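Long-range contacts in D-glyceraldehyde dehydrogenase (NADP(+)) (Thermoplasma acidophilum, PDB 5IZD), which oxidises D-glyceraldehyde to D-glycerate with NADP(+) in the non-phosphorylated Entner-Doudoroff pathway, working as a homotetramer built as a dimer of dimers: residues A[110-114]-A[458-464]; A[262-266]-A[296-301]. All blocks are in the same frame, centred on the assembly; numbering follows the deposited sequence.

Contact 1: A[110-114]-A[458-464]; sequences YYAEW and EGSKYGI
Ser460, whose backbone lies against the phenol oxygen of Tyr110, has a hydroxyl engaged twice: OG donates to Gly459 O at 2.7 Å, on a lone pair in the carbonyl plane, and accepts from Tyr462 N at 3.0 Å. The second bond closes an ST turn near the start of the segment's helix, which in this aldehyde dehydrogenase fold packs against the end of helix 94-112. No hydrogen bond crosses the interface; shape does the work. Tyr110 OH reaches within 3.3 Å of Ser460 CA, and Trp114 NE1 donates to the same oxygen in a weak bond. Tyr111 OH comes up to Gly459 N at a poor angle, so this too is packing.

Ile464 wedges in between Trp114 and Tyr111. With CG1 anti to the backbone N (chi1 -174°), CD1 is carried forward between Trp114 CB and the edge of the Tyr111 ring, while CG2 turns over the indole. This makes a CH-pi contact, CG2 standing 3.9 Å from the centroid of the five-membered ring and only 10° off its normal. Farther along the indole, CZ2 and CH2 meet Lys461 CA and CB at a slant, whereas the lysine chain leads away and ends in a salt bridge to Glu121 of the third subunit. The second subunit also reaches Trp114, through a cation-pi contact from its Lys117, so this intramolecular joint lies beside two subunit interfaces. Its hydrocarbon grip on the benzo ring is closest between Trp114 CZ2 and Lys461 CA, at 3.6 Å.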
loop_
_atom_site.group_PDB
_atom_site.type_symbol
_atom_site.label_atom_id
_atom_site.label_comp_id
_atom_site.label_asym_id
_atom_site.label_seq_id
_atom_site.Cartn_x
_atom_site.Cartn_y
_atom_site.Cartn_z
ATOM N N TYR A 110 -0.025 -2.716 -19.818
ATOM C CA TYR A 110 -0.334 -2.702 -18.400
ATOM C C TYR A 110 0.938 -2.840 -17.556
ATOM O O TYR A 110 1.130 -2.050 -16.628
ATOM C CB TYR A 110 -1.303 -3.800 -18.045
ATOM C CG TYR A 110 -1.490 -3.953 -16.542
ATOM C CD1 TYR A 110 -2.433 -3.167 -15.829
ATOM C CD2 TYR A 110 -0.731 -4.896 -15.819
ATOM C CE1 TYR A 110 -2.601 -3.330 -14.452
ATOM C CE2 TYR A 110 -0.860 -5.011 -14.443
ATOM C CZ TYR A 110 -1.802 -4.229 -13.773
ATOM O OH TYR A 110 -1.896 -4.392 -12.422
ATOM N N TYR A 111 1.815 -3.801 -17.888
ATOM C CA TYR A 111 3.016 -3.997 -17.097
ATOM C C TYR A 111 3.999 -2.841 -17.227
ATOM O O TYR A 111 4.615 -2.415 -16.211
ATOM C CB TYR A 111 3.697 -5.332 -17.369
ATOM C CG TYR A 111 2.933 -6.509 -16.819
ATOM C CD1 TYR A 111 2.742 -6.661 -15.468
ATOM C CD2 TYR A 111 2.396 -7.471 -17.655
ATOM C CE1 TYR A 111 2.027 -7.700 -14.953
ATOM C CE2 TYR A 111 1.704 -8.549 -17.158
ATOM C CZ TYR A 111 1.526 -8.670 -15.792
ATOM O OH TYR A 111 0.807 -9.724 -15.234
ATOM N N ALA A 112 4.155 -2.324 -18.445
ATOM C CA ALA A 112 4.991 -1.162 -18.661
ATOM C C ALA A 112 4.499 0.068 -17.905
ATOM O O ALA A 112 5.323 0.853 -17.433
ATOM C CB ALA A 112 5.172 -0.869 -20.139
ATOM N N GLU A 113 3.186 0.209 -17.714
ATOM C CA GLU A 113 2.638 1.350 -16.902
ATOM C C GLU A 113 3.027 1.388 -15.422
ATOM O O GLU A 113 2.830 2.415 -14.747
ATOM C CB GLU A 113 1.114 1.446 -17.025
ATOM C CG GLU A 113 0.585 1.807 -18.449
ATOM C CD GLU A 113 -0.913 1.584 -18.609
ATOM O OE1 GLU A 113 -1.442 0.775 -17.826
ATOM O OE2 GLU A 113 -1.599 2.202 -19.466
ATOM N N TRP A 114 3.639 0.330 -14.943
ATOM C CA TRP A 114 4.124 0.261 -13.585
ATOM C C TRP A 114 5.452 0.992 -13.381
ATOM O O TRP A 114 5.960 1.024 -12.301
ATOM C CB TRP A 114 4.206 -1.159 -13.092
ATOM C CG TRP A 114 2.939 -1.671 -12.618
ATOM C CD1 TRP A 114 2.202 -2.599 -13.194
ATOM C CD2 TRP A 114 2.261 -1.310 -11.414
ATOM N NE1 TRP A 114 1.100 -2.853 -12.471
ATOM C CE2 TRP A 114 1.105 -2.061 -11.362
ATOM C CE3 TRP A 114 2.521 -0.411 -10.388
ATOM C CZ2 TRP A 114 0.206 -1.960 -10.321
ATOM C CZ3 TRP A 114 1.621 -0.304 -9.373
ATOM C CH2 TRP A 114 0.485 -1.064 -9.342
ATOM N N GLU A 458 0.508 -14.121 -10.762
ATOM C CA GLU A 458 0.790 -13.167 -11.837
ATOM C C GLU A 458 -0.348 -12.182 -12.101
ATOM O O GLU A 458 -1.520 -12.528 -12.046
ATOM C CB GLU A 458 1.085 -13.925 -13.119
ATOM C CG GLU A 458 2.283 -14.829 -12.998
ATOM C CD GLU A 458 2.444 -15.778 -14.210
ATOM O OE1 GLU A 458 3.402 -15.634 -15.056
ATOM O OE2 GLU A 458 1.563 -16.678 -14.277
ATOM N N GLY A 459 0.005 -10.955 -12.397
ATOM C CA GLY A 459 -0.946 -9.921 -12.560
ATOM C C GLY A 459 -1.173 -9.133 -11.301
ATOM O O GLY A 459 -0.945 -9.603 -10.186
ATOM N N SER A 460 -1.691 -7.932 -11.480
ATOM C CA SER A 460 -1.858 -6.948 -10.410
ATOM C C SER A 460 -0.532 -6.396 -9.911
ATOM O O SER A 460 0.543 -6.849 -10.251
ATOM C CB SER A 460 -2.722 -7.481 -9.228
ATOM O OG SER A 460 -1.947 -8.128 -8.205
ATOM N N LYS A 461 -0.637 -5.385 -9.065
ATOM C CA LYS A 461 0.512 -4.908 -8.279
ATOM C C LYS A 461 1.293 -6.060 -7.642
ATOM O O LYS A 461 2.520 -6.065 -7.640
ATOM C CB LYS A 461 0.003 -3.977 -7.147
ATOM C CG LYS A 461 1.088 -3.292 -6.289
ATOM C CD LYS A 461 0.509 -2.454 -5.105
ATOM C CE LYS A 461 -0.804 -3.025 -4.593
ATOM N NZ LYS A 461 -1.389 -2.286 -3.407
ATOM N N TYR A 462 0.573 -7.011 -7.068
ATOM C CA TYR A 462 1.228 -8.094 -6.383
ATOM C C TYR A 462 1.981 -9.011 -7.352
ATOM O O TYR A 462 2.986 -9.559 -6.990
ATOM C CB TYR A 462 0.216 -8.920 -5.569
ATOM C CG TYR A 462 -0.405 -8.099 -4.435
ATOM C CD1 TYR A 462 0.267 -7.902 -3.240
ATOM C CD2 TYR A 462 -1.655 -7.528 -4.574
ATOM C CE1 TYR A 462 -0.300 -7.071 -2.195
ATOM C CE2 TYR A 462 -2.224 -6.745 -3.551
ATOM C CZ TYR A 462 -1.544 -6.515 -2.375
ATOM O OH TYR A 462 -2.170 -5.772 -1.341
ATOM N N GLY A 463 1.450 -9.217 -8.537
ATOM C CA GLY A 463 2.098 -10.095 -9.550
ATOM C C GLY A 463 3.414 -9.536 -10.065
ATOM O O GLY A 463 4.432 -10.211 -10.051
ATOM N N ILE A 464 3.405 -8.292 -10.471
ATOM C CA ILE A 464 4.600 -7.646 -10.917
ATOM C C ILE A 464 5.596 -7.564 -9.743
ATOM O O ILE A 464 6.763 -7.793 -9.940
ATOM C CB ILE A 464 4.321 -6.311 -11.631
ATOM C CG1 ILE A 464 5.602 -5.725 -12.211
ATOM C CG2 ILE A 464 3.598 -5.334 -10.722
ATOM C CD1 ILE A 464 5.421 -4.630 -13.219
#

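Contact 2: A[262-266]-A[296-301]; sequences MDNAL and TFMSRF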
loop_
_atom_site.group_PDB
_atom_site.type_symbol
_atom_site.label_atom_id
_atom_site.label_comp_id
_atom_site.label_asym_id
_atom_site.label_seq_id
_atom_site.Cartn_x
_atom_site.Cartn_y
_atom_site.Cartn_z
ATOM N N MET A 262 -30.467 -18.712 -16.820
ATOM C CA MET A 262 -30.144 -19.892 -17.635
ATOM C C MET A 262 -29.296 -19.561 -18.874
ATOM O O MET A 262 -28.295 -20.218 -19.134
ATOM C CB MET A 262 -31.424 -20.596 -18.096
ATOM C CG MET A 262 -32.235 -21.260 -16.983
ATOM S SD MET A 262 -31.405 -22.695 -16.275
ATOM C CE MET A 262 -31.425 -23.751 -17.751
ATOM N N ASP A 263 -29.721 -18.547 -19.618
ATOM C CA ASP A 263 -29.029 -18.106 -20.812
ATOM C C ASP A 263 -27.619 -17.698 -20.482
ATOM O O ASP A 263 -26.706 -18.091 -21.150
ATOM C CB ASP A 263 -29.751 -16.930 -21.510
ATOM C CG ASP A 263 -30.969 -17.375 -22.337
ATOM O OD1 ASP A 263 -31.149 -18.579 -22.585
ATOM O OD2 ASP A 263 -31.764 -16.497 -22.740
ATOM N N ASN A 264 -27.434 -16.918 -19.424
ATOM C CA ASN A 264 -26.086 -16.463 -19.115
ATOM C C ASN A 264 -25.159 -17.591 -18.679
ATOM O O ASN A 264 -23.999 -17.617 -19.069
ATOM C CB ASN A 264 -26.107 -15.280 -18.132
ATOM C CG ASN A 264 -26.550 -14.001 -18.825
ATOM O OD1 ASN A 264 -26.441 -13.878 -20.068
ATOM N ND2 ASN A 264 -27.072 -13.042 -18.039
ATOM N N ALA A 265 -25.715 -18.526 -17.902
ATOM C CA ALA A 265 -24.958 -19.653 -17.397
ATOM C C ALA A 265 -24.497 -20.530 -18.564
ATOM O O ALA A 265 -23.334 -20.908 -18.614
ATOM C CB ALA A 265 -25.779 -20.450 -16.431
ATOM N N LEU A 266 -25.432 -20.839 -19.466
ATOM C CA LEU A 266 -25.141 -21.613 -20.683
ATOM C C LEU A 266 -24.127 -20.944 -21.611
ATOM O O LEU A 266 -23.248 -21.603 -22.110
ATOM C CB LEU A 266 -26.415 -21.966 -21.455
ATOM C CG LEU A 266 -27.254 -23.012 -20.748
ATOM C CD1 LEU A 266 -28.710 -23.026 -21.240
ATOM C CD2 LEU A 266 -26.590 -24.368 -20.890
ATOM N N THR A 296 -33.418 -29.522 -17.575
ATOM C CA THR A 296 -33.437 -28.464 -18.608
ATOM C C THR A 296 -32.050 -27.974 -18.956
ATOM O O THR A 296 -31.727 -27.869 -20.174
ATOM C CB THR A 296 -34.263 -27.240 -18.227
ATOM O OG1 THR A 296 -35.595 -27.658 -18.099
ATOM C CG2 THR A 296 -34.267 -26.199 -19.343
ATOM N N PHE A 297 -31.235 -27.713 -17.925
ATOM C CA PHE A 297 -29.872 -27.241 -18.156
ATOM C C PHE A 297 -29.071 -28.211 -19.065
ATOM O O PHE A 297 -28.526 -27.800 -20.101
ATOM C CB PHE A 297 -29.115 -26.968 -16.848
ATOM C CG PHE A 297 -27.815 -26.232 -17.053
ATOM C CD1 PHE A 297 -26.656 -26.906 -17.401
ATOM C CD2 PHE A 297 -27.756 -24.863 -16.927
ATOM C CE1 PHE A 297 -25.466 -26.226 -17.594
ATOM C CE2 PHE A 297 -26.579 -24.174 -17.135
ATOM C CZ PHE A 297 -25.430 -24.849 -17.446
ATOM N N MET A 298 -29.007 -29.477 -18.680
ATOM C CA MET A 298 -28.219 -30.461 -19.443
ATOM C C MET A 298 -28.694 -30.666 -20.879
ATOM O O MET A 298 -27.870 -30.833 -21.767
ATOM C CB MET A 298 -28.213 -31.822 -18.758
ATOM C CG MET A 298 -27.501 -31.836 -17.416
ATOM S SD MET A 298 -25.890 -31.068 -17.418
ATOM C CE MET A 298 -24.973 -32.194 -18.511
ATOM N N SER A 299 -30.010 -30.627 -21.072
ATOM C CA SER A 299 -30.643 -30.735 -22.395
ATOM C C SER A 299 -30.229 -29.540 -23.277
ATOM O O SER A 299 -29.761 -29.711 -24.395
ATOM C CB SER A 299 -32.167 -30.781 -22.165
ATOM O OG SER A 299 -32.901 -30.643 -23.356
ATOM N N ARG A 300 -30.345 -28.321 -22.738
ATOM C CA ARG A 300 -29.985 -27.108 -23.470
ATOM C C ARG A 300 -28.479 -27.145 -23.783
ATOM O O ARG A 300 -28.068 -26.810 -24.900
ATOM C CB ARG A 300 -30.385 -25.831 -22.685
ATOM C CG ARG A 300 -31.896 -25.660 -22.594
ATOM C CD ARG A 300 -32.351 -24.292 -22.097
ATOM N NE ARG A 300 -31.865 -23.283 -23.042
ATOM C CZ ARG A 300 -31.753 -21.980 -22.793
ATOM N NH1 ARG A 300 -32.114 -21.464 -21.629
ATOM N NH2 ARG A 300 -31.304 -21.186 -23.769
ATOM N N PHE A 301 -27.670 -27.615 -22.827
ATOM C CA PHE A 301 -26.215 -27.632 -22.976
ATOM C C PHE A 301 -25.772 -28.632 -24.038
ATOM O O PHE A 301 -24.873 -28.344 -24.839
ATOM C CB PHE A 301 -25.527 -27.980 -21.649
ATOM C CG PHE A 301 -24.025 -28.082 -21.736
ATOM C CD1 PHE A 301 -23.273 -27.066 -22.321
ATOM C CD2 PHE A 301 -23.348 -29.169 -21.151
ATOM C CE1 PHE A 301 -21.882 -27.153 -22.372
ATOM C CE2 PHE A 301 -21.958 -29.246 -21.198
ATOM C CZ PHE A 301 -21.228 -28.248 -21.825
#
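Leu266 and Phe297 form the tight half of this contact, Asp263 and Arg300 its more open margin. Helix 262-274 belongs to a beta-alpha-beta crossover, joining the adjacent parallel strands 252-256 and 284-290, and helix 294-305 follows directly. The short segments cross at -52°, with Met262 and Leu266 set against Phe297 and Phe301, consistent with ridges-into-grooves packing of rows spaced four residues apart.

On the tight side, Leu266 forks. Its CD2 sits over one face of the Phe297 ring, 3.8 Å from the centroid, in a CH-pi contact displaced toward the rim, and also touches Phe301 CB. Ala265 CB meets the same ring in plane, at the CE2 edge. The bent chain of Met262 brings CE obliquely to the ring, 3.9 Å from Phe297 CD2, and near Phe297 CA as well. Leu287 and Val289 of strand 284-290 also pack on Phe297, tying the seam to the sheet.

Toward the outside the grip becomes polar. Arg300 turns at chi3 (61°), and its guanidinium holds Asp263 end-on in a salt bridge, both nitrogens meeting the single oxygen OD1. NH2 makes the straighter bond, 2.9 Å and nearly along the C-O axis; NH1, at 3.2 Å, arrives on the anti side, tilted out of the carboxylate plane. This margin is not wholly left to solvent, because Phe492 of the third subunit packs on Asp263, Leu266 and Arg300. The other branch of Leu266 links the two halves: CD1 lies over the centre of the guanidinium face, 3.6 Å from Arg300 CZ.

From the N terminus, the chain first reaches residues 110-114, at the end of helix 94-112, and does not complete contact 1 until residues 458-464. That long loop spans the strands and helices that bind NADP and the whole of the seven-stranded sheet. Contact 2 is nested within it, closing a short loop from 262-266 to 296-301 that includes strand 284-290 and Cys281, probably a catalytic residue and here oxidised to 3-sulfinoalanine. The two do not touch: their centres lie about 36 Å apart. Contact 1 joins distant parts of the sequence, just before strand 468-476 returns to pair with strand 130-145; contact 2 is local. Both meet the third subunit.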